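Local coordinates for protein cyclase (Streptomyces sp. R1128, PDB 3TFZ) that probably catalyses ring closure and aromatisation of a polyketide chain in the biosynthesis of the R1128 aromatic polyketides, at residues A[34-42]-A[52-62]; A[74-82]-A[92-100]. All coordinates share one frame; numbering follows the deposited sequence.

Contact 1: A[34-42]-A[52-62]. With K (potassium ion), chain G.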
loop_
_atom_site.group_PDB
_atom_site.type_symbol
_atom_site.label_atom_id
_atom_site.label_comp_id
_atom_site.label_asym_id
_atom_site.label_seq_id
_atom_site.Cartn_x
_atom_site.Cartn_y
_atom_site.Cartn_z
ATOM N N PHE A 34 -11.079 -4.039 -15.723
ATOM C CA PHE A 34 -11.466 -3.081 -14.633
ATOM C C PHE A 34 -12.916 -2.989 -14.621
ATOM O O PHE A 34 -13.468 -2.539 -15.600
ATOM C CB PHE A 34 -10.883 -1.685 -14.795
ATOM C CG PHE A 34 -9.336 -1.619 -14.596
ATOM C CD1 PHE A 34 -8.494 -1.774 -15.618
ATOM C CD2 PHE A 34 -8.800 -1.421 -13.384
ATOM C CE1 PHE A 34 -7.133 -1.767 -15.451
ATOM C CE2 PHE A 34 -7.396 -1.418 -13.220
ATOM C CZ PHE A 34 -6.577 -1.564 -14.248
ATOM N N PRO A 35 -13.574 -3.573 -13.594
ATOM C CA PRO A 35 -15.055 -3.546 -13.592
ATOM C C PRO A 35 -15.692 -2.146 -13.724
ATOM O O PRO A 35 -16.648 -1.971 -14.460
ATOM C CB PRO A 35 -15.435 -4.341 -12.293
ATOM C CG PRO A 35 -14.131 -5.375 -12.155
ATOM C CD PRO A 35 -13.005 -4.388 -12.470
ATOM N N PRO A 36 -15.144 -1.134 -13.047
ATOM C CA PRO A 36 -15.889 0.168 -13.210
ATOM C C PRO A 36 -15.557 0.848 -14.541
ATOM O O PRO A 36 -16.322 1.702 -14.983
ATOM C CB PRO A 36 -15.361 1.025 -12.019
ATOM C CG PRO A 36 -14.480 0.035 -11.135
ATOM C CD PRO A 36 -13.972 -1.005 -12.154
ATOM N N THR A 37 -14.443 0.441 -15.206
ATOM C CA THR A 37 -14.150 0.874 -16.596
ATOM C C THR A 37 -15.061 0.359 -17.706
ATOM O O THR A 37 -15.002 -0.864 -18.009
ATOM C CB THR A 37 -12.716 0.629 -16.930
ATOM O OG1 THR A 37 -12.033 1.215 -15.869
ATOM C CG2 THR A 37 -12.274 1.319 -18.312
ATOM N N GLU A 38 -15.894 1.229 -18.277
ATOM C CA GLU A 38 -16.864 0.823 -19.310
ATOM C C GLU A 38 -16.318 0.862 -20.758
ATOM O O GLU A 38 -16.806 0.191 -21.655
ATOM C CB GLU A 38 -18.125 1.709 -19.248
ATOM C CG GLU A 38 -18.879 1.661 -17.910
ATOM C CD GLU A 38 -19.313 0.241 -17.489
ATOM O OE1 GLU A 38 -20.313 -0.274 -18.077
ATOM O OE2 GLU A 38 -18.651 -0.375 -16.585
ATOM N N LYS A 39 -15.309 1.673 -20.989
ATOM C CA LYS A 39 -14.894 1.985 -22.349
ATOM C C LYS A 39 -13.545 2.638 -22.273
ATOM O O LYS A 39 -13.280 3.470 -21.406
ATOM C CB LYS A 39 -15.905 2.902 -23.063
ATOM C CG LYS A 39 -15.765 2.969 -24.572
ATOM C CD LYS A 39 -16.639 4.051 -25.237
ATOM C CE LYS A 39 -16.606 3.856 -26.802
ATOM N NZ LYS A 39 -17.360 4.913 -27.671
ATOM N N VAL A 40 -12.686 2.217 -23.167
ATOM C CA VAL A 40 -11.381 2.782 -23.338
ATOM C C VAL A 40 -11.261 3.175 -24.815
ATOM O O VAL A 40 -11.703 2.417 -25.709
ATOM C CB VAL A 40 -10.253 1.729 -23.121
ATOM C CG1 VAL A 40 -8.880 2.351 -23.333
ATOM C CG2 VAL A 40 -10.316 1.127 -21.767
ATOM N N GLU A 41 -10.549 4.267 -25.078
ATOM C CA GLU A 41 -10.287 4.651 -26.415
ATOM C C GLU A 41 -8.923 5.303 -26.590
ATOM O O GLU A 41 -8.629 6.225 -25.865
ATOM C CB GLU A 41 -11.364 5.638 -26.719
ATOM C CG GLU A 41 -11.459 6.124 -28.084
ATOM C CD GLU A 41 -12.544 7.184 -28.096
ATOM O OE1 GLU A 41 -12.553 7.981 -29.127
ATOM O OE2 GLU A 41 -13.327 7.181 -27.016
ATOM N N ILE A 42 -8.151 4.889 -27.618
ATOM C CA ILE A 42 -6.794 5.349 -27.781
ATOM C C ILE A 42 -6.837 6.492 -28.676
ATOM O O ILE A 42 -7.259 6.390 -29.821
ATOM C CB ILE A 42 -5.815 4.252 -28.275
ATOM C CG1 ILE A 42 -5.687 3.126 -27.197
ATOM C CG2 ILE A 42 -4.438 4.804 -28.461
ATOM C CD1 ILE A 42 -4.723 1.942 -27.595
ATOM N N VAL A 52 -5.214 8.449 -23.835
ATOM C CA VAL A 52 -6.304 7.487 -23.739
ATOM C C VAL A 52 -7.532 8.150 -23.133
ATOM O O VAL A 52 -7.484 8.775 -22.083
ATOM C CB VAL A 52 -5.802 6.109 -23.011
ATOM C CG1 VAL A 52 -6.287 6.032 -21.656
ATOM C CG2 VAL A 52 -6.299 4.929 -23.666
ATOM N N ARG A 53 -8.639 7.992 -23.826
ATOM C CA ARG A 53 -9.936 8.399 -23.322
ATOM C C ARG A 53 -10.684 7.258 -22.555
ATOM O O ARG A 53 -10.768 6.178 -23.032
ATOM C CB ARG A 53 -10.735 8.931 -24.485
ATOM C CG ARG A 53 -12.140 9.165 -24.182
ATOM C CD ARG A 53 -12.188 9.874 -22.933
ATOM N NE ARG A 53 -13.308 10.824 -22.870
ATOM C CZ ARG A 53 -13.526 11.769 -23.760
ATOM N NH1 ARG A 53 -12.765 11.764 -24.852
ATOM N NH2 ARG A 53 -14.542 12.643 -23.588
ATOM N N LEU A 54 -11.171 7.532 -21.338
ATOM C CA LEU A 54 -11.724 6.495 -20.438
ATOM C C LEU A 54 -13.110 6.868 -19.961
ATOM O O LEU A 54 -13.326 7.942 -19.498
ATOM C CB LEU A 54 -10.784 6.270 -19.243
ATOM C CG LEU A 54 -9.410 5.614 -19.542
ATOM C CD1 LEU A 54 -8.257 6.087 -18.684
ATOM C CD2 LEU A 54 -9.529 4.108 -19.428
ATOM N N HIS A 55 -14.038 5.944 -20.034
ATOM C CA HIS A 55 -15.401 6.023 -19.385
ATOM C C HIS A 55 -15.396 5.048 -18.206
ATOM O O HIS A 55 -15.194 3.868 -18.396
ATOM C CB HIS A 55 -16.593 5.724 -20.392
ATOM C CG HIS A 55 -16.603 6.643 -21.576
ATOM N ND1 HIS A 55 -15.575 6.661 -22.515
ATOM C CD2 HIS A 55 -17.434 7.667 -21.900
ATOM C CE1 HIS A 55 -15.810 7.641 -23.378
ATOM N NE2 HIS A 55 -16.939 8.249 -23.045
ATOM N N VAL A 56 -15.634 5.597 -17.010
ATOM C CA VAL A 56 -15.464 4.910 -15.717
ATOM C C VAL A 56 -16.638 5.306 -14.801
ATOM O O VAL A 56 -16.803 6.490 -14.514
ATOM C CB VAL A 56 -14.134 5.244 -15.021
ATOM C CG1 VAL A 56 -13.959 4.458 -13.685
ATOM C CG2 VAL A 56 -12.883 5.033 -16.003
ATOM N N ASP A 57 -17.451 4.338 -14.335
ATOM C CA ASP A 57 -18.363 4.736 -13.256
ATOM C C ASP A 57 -17.717 5.004 -11.892
ATOM O O ASP A 57 -17.026 4.167 -11.335
ATOM C CB ASP A 57 -19.656 3.896 -13.173
ATOM C CG ASP A 57 -19.423 2.504 -13.522
ATOM O OD1 ASP A 57 -18.633 1.896 -12.769
ATOM O OD2 ASP A 57 -19.990 2.044 -14.549
ATOM N N VAL A 58 -17.910 6.226 -11.405
ATOM C CA VAL A 58 -17.527 6.573 -10.005
ATOM C C VAL A 58 -18.751 6.927 -9.167
ATOM O O VAL A 58 -19.541 7.780 -9.532
ATOM C CB VAL A 58 -16.341 7.614 -9.869
ATOM C CG1 VAL A 58 -15.543 7.673 -11.135
ATOM C CG2 VAL A 58 -16.845 8.965 -9.439
ATOM N N ALA A 59 -18.926 6.218 -8.063
ATOM C CA ALA A 59 -20.112 6.415 -7.177
ATOM C C ALA A 59 -21.382 6.273 -7.985
ATOM O O ALA A 59 -21.547 5.341 -8.736
ATOM C CB ALA A 59 -20.062 7.766 -6.453
ATOM N N GLY A 60 -22.306 7.190 -7.861
ATOM C CA GLY A 60 -23.449 7.141 -8.805
ATOM C C GLY A 60 -23.075 6.707 -10.263
ATOM O O GLY A 60 -23.708 5.833 -10.838
ATOM N N GLU A 61 -22.075 7.333 -10.873
ATOM C CA GLU A 61 -22.106 7.354 -12.303
ATOM C C GLU A 61 -20.835 7.565 -13.146
ATOM O O GLU A 61 -19.685 7.394 -12.726
ATOM C CB GLU A 61 -23.154 8.343 -12.755
ATOM C CG GLU A 61 -22.686 9.783 -12.676
ATOM C CD GLU A 61 -22.343 10.188 -11.295
ATOM O OE1 GLU A 61 -21.163 10.027 -10.973
ATOM O OE2 GLU A 61 -23.227 10.645 -10.530
ATOM N N ILE A 62 -21.142 7.916 -14.380
ATOM C CA ILE A 62 -20.251 7.774 -15.461
ATOM C C ILE A 62 -19.402 9.031 -15.576
ATOM O O ILE A 62 -19.884 10.119 -15.872
ATOM C CB ILE A 62 -21.017 7.449 -16.722
ATOM C CG1 ILE A 62 -20.069 7.209 -17.885
ATOM C CG2 ILE A 62 -21.987 8.590 -17.045
ATOM C CD1 ILE A 62 -19.212 6.136 -17.660
HETATM K K K G . -15.567 -3.280 -17.123
HETATM O O HOH W 1 -14.741 -5.907 -16.192
#
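Lys39 and His55 face each other across an antiparallel strand pair and run side by side in the same direction. The lysine CB lies 3.8 Å from His55 ND1, approaching the imidazole obliquely. Its CG is anti to the backbone N (chi1 -164°) and the chain stays extended, which brings CD alongside the ring, 3.9 Å from His55 ND1 and near CE1. NZ leads away and makes no contact with the ring, 5.7 Å from His55 NE2. A long methylene chain suits this place, since CB and CD pack on the ND1-CE1 side while the charge is carried off. ND1 is buried without a polar partner in the model.

Glu41 extends beside Arg53 on the same face. OE2 rests against the aliphatic CG of Arg53 at 3.7 Å and also stands near the plane of His55, at the ring edge. The carboxylate and guanidinium planes are almost parallel, but the charged ends do not meet; Arg53 NE bonds instead to Thr64.

Asp57 N bonds to Pro36 O and Thr37 pairs with Val56 before a classic beta bulge sets Glu38 and Lys39 both against His55: Glu38 N reaches His55 O at 2.7 Å, and Lys39 N adds a weak bond. His55 N returns a nearly straight bond (173°) to Lys39 O. Ahead of the bulge the chain rounds a potassium ion, bound by Phe34 O at 2.7 Å and Thr37 O at 2.6 Å, with Ala31 and a water among the other ligands.

The opposite face is mostly apolar. Branched Val40 spreads its methyls, CG1 to Val52 and CG2 to Leu54. It also packs on helix 30-33, while Phe34 lies on helix 131-164. Strand 61-72 flanks strand 49-58, pairing with Val52, Leu54 and Val56, and strand 37-46 forms the sheet's edge within this chain.

Contact 2: A[74-82]-A[92-100]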
loop_
_atom_site.group_PDB
_atom_site.type_symbol
_atom_site.label_atom_id
_atom_site.label_comp_id
_atom_site.label_asym_id
_atom_site.label_seq_id
_atom_site.Cartn_x
_atom_site.Cartn_y
_atom_site.Cartn_z
ATOM N N ALA A 74 11.409 -0.608 -18.705
ATOM C CA ALA A 74 12.710 -1.000 -18.162
ATOM C C ALA A 74 12.649 -0.606 -16.683
ATOM O O ALA A 74 13.119 -1.348 -15.793
ATOM C CB ALA A 74 13.851 -0.323 -18.902
ATOM N N ARG A 75 11.975 0.507 -16.439
ATOM C CA ARG A 75 11.863 1.088 -15.093
ATOM C C ARG A 75 10.674 0.378 -14.301
ATOM O O ARG A 75 10.668 0.355 -13.062
ATOM C CB ARG A 75 11.982 2.668 -15.213
ATOM C CG ARG A 75 12.143 3.452 -13.973
ATOM C CD ARG A 75 13.353 4.459 -13.853
ATOM N NE ARG A 75 13.211 5.289 -14.992
ATOM C CZ ARG A 75 14.031 6.055 -15.683
ATOM N NH1 ARG A 75 15.291 6.451 -15.393
ATOM N NH2 ARG A 75 13.453 6.459 -16.795
ATOM N N ARG A 76 9.825 -0.376 -15.046
ATOM C CA ARG A 76 8.486 -0.930 -14.667
ATOM C C ARG A 76 7.568 0.092 -13.950
ATOM O O ARG A 76 7.042 -0.177 -12.834
ATOM C CB ARG A 76 8.515 -2.216 -13.853
ATOM C CG ARG A 76 9.544 -3.242 -14.203
ATOM C CD ARG A 76 9.582 -4.320 -13.054
ATOM N NE ARG A 76 10.558 -5.346 -13.315
ATOM C CZ ARG A 76 10.440 -6.257 -14.265
ATOM N NH1 ARG A 76 9.403 -6.235 -15.052
ATOM N NH2 ARG A 76 11.351 -7.195 -14.409
ATOM N N VAL A 77 7.335 1.193 -14.645
ATOM C CA VAL A 77 6.629 2.302 -14.128
ATOM C C VAL A 77 5.734 2.881 -15.288
ATOM O O VAL A 77 6.200 2.989 -16.446
ATOM C CB VAL A 77 7.660 3.413 -13.689
ATOM C CG1 VAL A 77 6.936 4.785 -13.573
ATOM C CG2 VAL A 77 8.314 3.051 -12.348
ATOM N N ILE A 78 4.463 3.185 -14.990
ATOM C CA ILE A 78 3.648 3.961 -15.898
ATOM C C ILE A 78 3.286 5.211 -15.170
ATOM O O ILE A 78 2.602 5.109 -14.161
ATOM C CB ILE A 78 2.391 3.226 -16.387
ATOM C CG1 ILE A 78 2.738 1.864 -17.080
ATOM C CG2 ILE A 78 1.533 4.207 -17.294
ATOM C CD1 ILE A 78 1.537 0.975 -17.353
ATOM N N ALA A 79 3.845 6.361 -15.595
ATOM C CA ALA A 79 3.463 7.714 -15.124
ATOM C C ALA A 79 2.180 8.145 -15.898
ATOM O O ALA A 79 2.094 8.027 -17.125
ATOM C CB ALA A 79 4.603 8.755 -15.397
ATOM N N TYR A 80 1.158 8.579 -15.162
ATOM C CA TYR A 80 -0.079 9.061 -15.784
ATOM C C TYR A 80 -0.309 10.519 -15.374
ATOM O O TYR A 80 0.073 10.903 -14.299
ATOM C CB TYR A 80 -1.305 8.090 -15.542
ATOM C CG TYR A 80 -1.809 8.119 -14.124
ATOM C CD1 TYR A 80 -2.764 9.048 -13.743
ATOM C CD2 TYR A 80 -1.324 7.182 -13.132
ATOM C CE1 TYR A 80 -3.199 9.123 -12.417
ATOM C CE2 TYR A 80 -1.706 7.278 -11.883
ATOM C CZ TYR A 80 -2.656 8.239 -11.514
ATOM O OH TYR A 80 -3.078 8.273 -10.240
ATOM N N ARG A 81 -0.906 11.340 -16.260
ATOM C CA ARG A 81 -1.384 12.714 -15.929
ATOM C C ARG A 81 -2.704 12.816 -16.718
ATOM O O ARG A 81 -2.765 12.469 -17.893
ATOM C CB ARG A 81 -0.366 13.808 -16.347
ATOM C CG ARG A 81 -0.619 15.285 -15.897
ATOM C CD ARG A 81 0.189 16.465 -16.615
ATOM N NE ARG A 81 0.408 17.741 -15.822
ATOM C CZ ARG A 81 -0.519 18.670 -15.382
ATOM N NH1 ARG A 81 -1.855 18.560 -15.591
ATOM N NH2 ARG A 81 -0.113 19.761 -14.684
ATOM N N GLN A 82 -3.802 13.219 -16.039
ATOM C CA GLN A 82 -5.094 13.408 -16.688
ATOM C C GLN A 82 -5.123 14.799 -17.380
ATOM O O GLN A 82 -4.808 15.750 -16.720
ATOM C CB GLN A 82 -6.212 13.255 -15.639
ATOM C CG GLN A 82 -6.298 11.838 -15.237
ATOM C CD GLN A 82 -7.589 11.550 -14.502
ATOM O OE1 GLN A 82 -8.393 12.472 -14.182
ATOM N NE2 GLN A 82 -7.811 10.275 -14.234
ATOM N N MET A 92 -4.853 15.562 -11.390
ATOM C CA MET A 92 -4.805 14.128 -11.118
ATOM C C MET A 92 -3.663 13.432 -11.877
ATOM O O MET A 92 -3.738 13.282 -13.122
ATOM C CB MET A 92 -6.135 13.416 -11.466
ATOM C CG MET A 92 -6.127 11.888 -11.116
ATOM S SD MET A 92 -6.248 11.589 -9.374
ATOM C CE MET A 92 -7.861 12.346 -8.998
ATOM N N SER A 93 -2.643 12.979 -11.116
ATOM C CA SER A 93 -1.478 12.343 -11.652
ATOM C C SER A 93 -0.934 11.318 -10.660
ATOM O O SER A 93 -1.525 11.145 -9.515
ATOM C CB SER A 93 -0.512 13.413 -12.228
ATOM O OG SER A 93 0.347 13.909 -11.242
ATOM N N GLY A 94 0.048 10.508 -11.108
ATOM C CA GLY A 94 0.584 9.437 -10.293
ATOM C C GLY A 94 1.437 8.459 -11.094
ATOM O O GLY A 94 1.847 8.725 -12.237
ATOM N N GLU A 95 1.699 7.294 -10.489
ATOM C CA GLU A 95 2.450 6.227 -11.090
ATOM C C GLU A 95 1.887 4.885 -10.743
ATOM O O GLU A 95 1.459 4.696 -9.631
ATOM C CB GLU A 95 3.954 6.284 -10.595
ATOM C CG GLU A 95 4.608 7.387 -11.180
ATOM C CD GLU A 95 6.130 7.466 -10.880
ATOM O OE1 GLU A 95 6.684 6.664 -10.038
ATOM O OE2 GLU A 95 6.765 8.389 -11.470
ATOM N N TRP A 96 1.988 3.934 -11.676
ATOM C CA TRP A 96 2.012 2.497 -11.339
ATOM C C TRP A 96 3.466 2.105 -11.259
ATOM O O TRP A 96 4.195 2.504 -12.131
ATOM C CB TRP A 96 1.454 1.644 -12.473
ATOM C CG TRP A 96 0.011 1.770 -12.700
ATOM C CD1 TRP A 96 -0.571 2.548 -13.628
ATOM C CD2 TRP A 96 -1.096 1.043 -12.028
ATOM N NE1 TRP A 96 -1.936 2.403 -13.576
ATOM C CE2 TRP A 96 -2.285 1.440 -12.664
ATOM C CE3 TRP A 96 -1.162 0.060 -11.014
ATOM C CZ2 TRP A 96 -3.582 0.922 -12.312
ATOM C CZ3 TRP A 96 -2.483 -0.495 -10.651
ATOM C CH2 TRP A 96 -3.649 -0.041 -11.308
ATOM N N ARG A 97 3.843 1.295 -10.247
ATOM C CA ARG A 97 5.164 0.766 -10.074
ATOM C C ARG A 97 5.043 -0.726 -9.663
ATOM O O ARG A 97 4.440 -1.029 -8.667
ATOM C CB ARG A 97 5.882 1.496 -8.952
ATOM C CG ARG A 97 5.897 3.088 -9.044
ATOM C CD ARG A 97 6.156 3.680 -7.630
ATOM N NE ARG A 97 6.251 5.137 -7.688
ATOM C CZ ARG A 97 6.442 5.948 -6.659
ATOM N NH1 ARG A 97 6.586 5.464 -5.442
ATOM N NH2 ARG A 97 6.523 7.261 -6.852
ATOM N N ALA A 98 5.726 -1.627 -10.394
ATOM C CA ALA A 98 5.766 -3.046 -10.200
ATOM C C ALA A 98 7.186 -3.410 -9.772
ATOM O O ALA A 98 8.054 -3.204 -10.526
ATOM C CB ALA A 98 5.462 -3.736 -11.520
ATOM N N PHE A 99 7.438 -3.968 -8.602
ATOM C CA PHE A 99 8.745 -4.362 -8.189
ATOM C C PHE A 99 8.832 -5.907 -8.162
ATOM O O PHE A 99 7.898 -6.570 -7.748
ATOM C CB PHE A 99 9.011 -3.825 -6.818
ATOM C CG PHE A 99 8.948 -2.289 -6.724
ATOM C CD1 PHE A 99 10.086 -1.550 -6.837
ATOM C CD2 PHE A 99 7.777 -1.631 -6.336
ATOM C CE1 PHE A 99 10.024 -0.187 -6.737
ATOM C CE2 PHE A 99 7.728 -0.355 -6.207
ATOM C CZ PHE A 99 8.897 0.409 -6.395
ATOM N N THR A 100 9.917 -6.474 -8.710
ATOM C CA THR A 100 10.289 -7.846 -8.441
ATOM C C THR A 100 10.492 -8.068 -6.923
ATOM O O THR A 100 11.395 -7.402 -6.274
ATOM C CB THR A 100 11.623 -8.139 -9.163
ATOM O OG1 THR A 100 11.352 -8.125 -10.569
ATOM C CG2 THR A 100 12.096 -9.435 -8.806
HETATM O O HOH W 2 -4.052 16.688 -13.979
#
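Tyr80 lays its ring across the backbone of Gly94 in this antiparallel hairpin. With Tyr80 CG between the backbone N and carbonyl carbon (chi1 72°), the ring folds over the neighbouring strand; Gly94 N stands 3.5 Å above one face, offset toward the rim, and Tyr80 CE2 is 3.4 Å from Gly94 C. Glycine suits the spot because a CB would collide with the phenol oxygen. That hydroxyl bonds to Thr111 O on the next strand. Were Tyr80 replaced by a leucine, Thr111 O would probably lose this partner and Gly94 its flat aromatic cover.

Apolar packing continues on the same face: Met92 CG meets the edge of the Tyr80 ring, and Trp96 CD1 lies 4.1 Å from Ile78 CB.

Among the backbone bonds, Trp96 N bonds to Ile78 O at 2.8 Å and Gln82 N to Met92 O at 2.9 Å. A water bridges Gln82 O and Met92 N.

The other face is mixed, with charged Glu95 and Arg97 beside Val77 and Ala79. Within strand 89-100, Arg97 NE forms a salt bridge with Glu95 OE1 at 2.8 Å, while Arg97 NH1 reaches Gln107 and Thr12 of the second subunit. Val77 CG1 crosses to Glu95 CD and its CG2 lies alongside Arg97 CG.

A tyrosine covering a cross-strand glycine recalls aromatic rescue of glycine in beta sheets; here it lies within the curved sheet of the Bet v 1-like helix-grip fold, with Trp96 and Met92 touching helix 131-164.

Contact 1 closes before contact 2 opens along the chain, and strand 61-72, whose first residues already belong to contact 1, separates the two hairpins in one antiparallel sheet. Their centres are 19 Å apart, on opposite sides of the chain's centre, yet their nearest atoms come within about 4 Å without touching. Trp65 of the intervening strand packs against Leu54 of contact 1 and Gln82 of contact 2. Both of these side chains lie about 3 Å from bound CXS, probably a crystallisation additive, consistent with a pocket here. Helix 131-164 is also shared: Phe34 and Trp96 both touch Asp149 and Val153. The potassium belongs to contact 1, about 14 Å from the Trp96 side chain.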